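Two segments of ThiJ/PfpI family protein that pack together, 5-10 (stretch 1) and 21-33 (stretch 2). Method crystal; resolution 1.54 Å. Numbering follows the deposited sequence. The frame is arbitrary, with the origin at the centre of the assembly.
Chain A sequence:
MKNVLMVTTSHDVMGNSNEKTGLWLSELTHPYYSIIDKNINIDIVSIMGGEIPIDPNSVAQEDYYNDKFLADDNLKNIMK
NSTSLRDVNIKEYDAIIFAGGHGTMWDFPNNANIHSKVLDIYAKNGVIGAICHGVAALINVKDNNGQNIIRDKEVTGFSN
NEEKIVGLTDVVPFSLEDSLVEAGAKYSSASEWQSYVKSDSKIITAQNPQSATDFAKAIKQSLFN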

# COMPACT_ATOMS: atom_id res chain seq x y z
N LEU A 5 2.86 7.93 7.46
CA LEU A 5 1.49 7.94 6.95
C LEU A 5 1.19 6.63 6.23
O LEU A 5 1.86 6.28 5.27
CB LEU A 5 1.28 9.13 6.01
CG LEU A 5 -0.16 9.30 5.50
CD1 LEU A 5 -1.06 9.70 6.64
CD2 LEU A 5 -0.19 10.30 4.39
N MET A 6 0.17 5.91 6.69
CA MET A 6 -0.28 4.70 6.04
C MET A 6 -1.61 5.00 5.35
O MET A 6 -2.48 5.66 5.94
CB MET A 6 -0.43 3.55 7.05
CG MET A 6 0.89 3.11 7.66
SD MET A 6 0.76 1.57 8.59
CE MET A 6 0.54 0.39 7.27
N VAL A 7 -1.73 4.54 4.11
CA VAL A 7 -2.84 4.84 3.23
C VAL A 7 -3.56 3.58 2.76
O VAL A 7 -2.93 2.65 2.25
CB VAL A 7 -2.36 5.62 1.98
CG1 VAL A 7 -3.51 5.99 1.07
CG2 VAL A 7 -1.61 6.88 2.38
N THR A 8 -4.88 3.57 2.89
CA THR A 8 -5.70 2.45 2.43
C THR A 8 -6.64 2.85 1.32
O THR A 8 -6.97 4.03 1.16
CB THR A 8 -6.58 1.86 3.53
OG1 THR A 8 -7.72 2.71 3.74
CG2 THR A 8 -5.82 1.68 4.84
N THR A 9 -7.07 1.85 0.57
CA THR A 9 -8.16 1.99 -0.36
C THR A 9 -9.48 2.35 0.35
O THR A 9 -9.63 2.09 1.54
CB THR A 9 -8.35 0.68 -1.17
OG1 THR A 9 -9.31 0.87 -2.21
CG2 THR A 9 -8.82 -0.44 -0.26
N SER A 10 -10.41 2.92 -0.43
CA SER A 10 -11.79 3.15 -0.02
C SER A 10 -12.78 2.38 -0.90
O SER A 10 -14.00 2.47 -0.72
CB SER A 10 -12.11 4.65 -0.06
OG SER A 10 -11.43 5.33 0.98
N THR A 21 -14.78 -6.16 -1.80
CA THR A 21 -13.35 -6.16 -1.60
C THR A 21 -12.97 -4.94 -0.78
O THR A 21 -13.82 -4.32 -0.12
CB THR A 21 -12.58 -6.20 -2.95
OG1 THR A 21 -11.18 -6.36 -2.70
CG2 THR A 21 -12.79 -4.93 -3.75
N GLY A 22 -11.69 -4.60 -0.80
CA GLY A 22 -11.20 -3.44 -0.09
C GLY A 22 -9.77 -3.65 0.32
O GLY A 22 -8.97 -4.16 -0.46
N LEU A 23 -9.47 -3.27 1.55
CA LEU A 23 -8.16 -3.45 2.16
C LEU A 23 -7.88 -4.90 2.53
O LEU A 23 -8.77 -5.59 3.04
CB LEU A 23 -8.07 -2.58 3.41
CG LEU A 23 -6.92 -2.83 4.39
CD1 LEU A 23 -5.60 -2.35 3.83
CD2 LEU A 23 -7.23 -2.13 5.71
N TRP A 24 -6.65 -5.34 2.29
CA TRP A 24 -6.18 -6.62 2.85
C TRP A 24 -5.68 -6.32 4.26
O TRP A 24 -4.61 -5.74 4.43
CB TRP A 24 -5.08 -7.26 2.00
CG TRP A 24 -4.89 -8.70 2.39
CD1 TRP A 24 -4.10 -9.18 3.38
CD2 TRP A 24 -5.57 -9.82 1.83
NE1 TRP A 24 -4.23 -10.55 3.47
CE2 TRP A 24 -5.13 -10.96 2.52
CE3 TRP A 24 -6.51 -9.97 0.80
CZ2 TRP A 24 -5.60 -12.24 2.21
CZ3 TRP A 24 -6.97 -11.24 0.50
CH2 TRP A 24 -6.51 -12.35 1.20
N LEU A 25 -6.48 -6.67 5.27
CA LEU A 25 -6.28 -6.09 6.60
C LEU A 25 -4.88 -6.23 7.17
O LEU A 25 -4.35 -5.27 7.72
CB LEU A 25 -7.28 -6.69 7.58
CG LEU A 25 -7.31 -6.05 8.97
CD1 LEU A 25 -7.53 -4.53 8.89
CD2 LEU A 25 -8.35 -6.70 9.84
N SER A 26 -4.25 -7.39 7.03
CA SER A 26 -2.94 -7.57 7.65
C SER A 26 -1.85 -6.71 7.00
O SER A 26 -0.80 -6.54 7.60
CB SER A 26 -2.52 -9.05 7.61
OG SER A 26 -2.41 -9.52 6.28
N GLU A 27 -2.07 -6.19 5.80
CA GLU A 27 -1.10 -5.29 5.19
C GLU A 27 -1.14 -3.89 5.79
O GLU A 27 -0.23 -3.10 5.56
CB GLU A 27 -1.31 -5.24 3.68
CG GLU A 27 -0.90 -6.58 3.05
CD GLU A 27 -1.22 -6.73 1.60
OE1 GLU A 27 -0.99 -7.84 1.08
OE2 GLU A 27 -1.71 -5.79 0.98
N LEU A 28 -2.21 -3.61 6.55
CA LEU A 28 -2.26 -2.45 7.43
C LEU A 28 -1.74 -2.83 8.81
O LEU A 28 -0.84 -2.18 9.34
CB LEU A 28 -3.69 -1.89 7.51
CG LEU A 28 -3.91 -0.75 8.52
CD1 LEU A 28 -3.04 0.47 8.19
CD2 LEU A 28 -5.37 -0.36 8.56
N THR A 29 -2.29 -3.89 9.40
CA THR A 29 -2.05 -4.13 10.82
C THR A 29 -0.66 -4.70 11.11
O THR A 29 -0.07 -4.36 12.11
CB THR A 29 -3.12 -5.06 11.42
OG1 THR A 29 -2.94 -6.39 10.93
CG2 THR A 29 -4.50 -4.59 11.06
N HIS A 30 -0.12 -5.55 10.24
CA HIS A 30 1.17 -6.14 10.55
C HIS A 30 2.28 -5.09 10.43
O HIS A 30 3.09 -4.97 11.34
CB HIS A 30 1.45 -7.38 9.69
CG HIS A 30 0.58 -8.55 10.04
ND1 HIS A 30 0.93 -9.86 9.76
CD2 HIS A 30 -0.61 -8.62 10.69
CE1 HIS A 30 -0.01 -10.67 10.19
NE2 HIS A 30 -0.96 -9.94 10.76
N PRO A 31 2.30 -4.28 9.36
CA PRO A 31 3.30 -3.21 9.37
C PRO A 31 3.06 -2.16 10.47
O PRO A 31 4.03 -1.62 11.03
CB PRO A 31 3.19 -2.61 7.96
CG PRO A 31 2.57 -3.69 7.15
CD PRO A 31 1.61 -4.37 8.06
N TYR A 32 1.81 -1.88 10.80
CA TYR A 32 1.50 -0.97 11.90
C TYR A 32 2.18 -1.39 13.19
O TYR A 32 2.91 -0.62 13.80
CB TYR A 32 -0.01 -0.88 12.11
CG TYR A 32 -0.43 0.16 13.13
CD1 TYR A 32 -0.63 1.48 12.75
CD2 TYR A 32 -0.62 -0.16 14.47
CE1 TYR A 32 -1.02 2.43 13.66
CE2 TYR A 32 -1.00 0.79 15.40
CZ TYR A 32 -1.19 2.10 14.98
OH TYR A 32 -1.57 3.08 15.87
N TYR A 33 1.95 -2.62 13.61
CA TYR A 33 2.51 -3.05 14.89
C TYR A 33 4.01 -3.34 14.81
O TYR A 33 4.70 -3.31 15.82
CB TYR A 33 1.76 -4.26 15.42
CG TYR A 33 0.39 -3.92 15.97
CD1 TYR A 33 0.25 -3.08 17.06
CD2 TYR A 33 -0.76 -4.42 15.38
CE1 TYR A 33 -1.00 -2.76 17.57
CE2 TYR A 33 -2.01 -4.11 15.89
CZ TYR A 33 -2.12 -3.27 16.97
OH TYR A 33 -3.37 -2.96 17.48

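Strand 5-8 of stretch 1 and the helix that covers residues 26-33 of stretch 2 run nearly antiparallel, their N-to-C directions 169° apart and their axes 9.7 Å apart at closest approach. The spacing is that of a helix laid against a strand, with side chains filling the gap. Met6 faces Leu28 (CA to CA, 7.5 Å), and beyond the end of the strand Thr9 comes closer still to Leu23 (CA to CA, 6.0 Å), where the extended segment leading to the helix passes the loop. No hydrogen bond crosses between the stretches; the contact, which buries 325 Å² in all, rests on van der Waals packing.

Within stretch 2 the helical turns are tied by bonds such as His30 N to Ser26 O (2.9 Å) and Tyr32 N to Leu28 O (3.0 Å). Pro31 has no amide hydrogen to give, so its N makes no bond to the preceding turn, and the helix is kinked there. The carbonyl that such a bond would have used, Glu27 O, is buried by the contact without a polar partner; the nearest atom of stretch 1 is Met6 CE, at 4.0 Å, a methyl that covers the oxygen but cannot satisfy it.

Strand alternation decides which side chains take part: Met6 and Thr8 point toward stretch 2, whereas Val7 between them points away. Met6 makes the largest contribution on its side, with 94 Å² covered. Its chain, in the m, t, p conformation, brings CE to 3.7 Å from Leu28 CD1 and 4.1 Å from Pro31 CB, so the terminal methyl sits among apolar carbons at the kink. The same CE also lies 3.6 Å from Leu28 O, a close approach to a carbonyl already engaged by Tyr32 N. The sulfur rests beside the next residue, with Met6 SD 4.4 Å from Tyr32 CB; it lies at the edge of the Tyr32 ring, near the ring plane, rather than over its face. The CA-to-CB bond of Leu28 points sideways, but the end of its side chain comes nearer to the strand.

Thr8 presents its methyl to two leucines: Thr8 CG2 is 4.2 Å from Leu23 CD1 and 4.3 Å from Leu28 CD2, so one methyl touches both the loop and the helix. Its hydroxyl is turned to local use, Thr8 OG1 donating a hydrogen bond to Thr9 O (3.0 Å). Thr9, past the end of the strand, also points toward stretch 2 and offers a methyl, but here to backbone: Thr9 CG2 lies 3.4 Å from Gly22 C and 3.4 Å from Leu23 N, snug against the peptide joining those residues. Gly22 has phi/psi of 151/-137°, angles at which a CB would be jammed against the carbonyl oxygen of Thr21, so the backbone by itself calls for glycine.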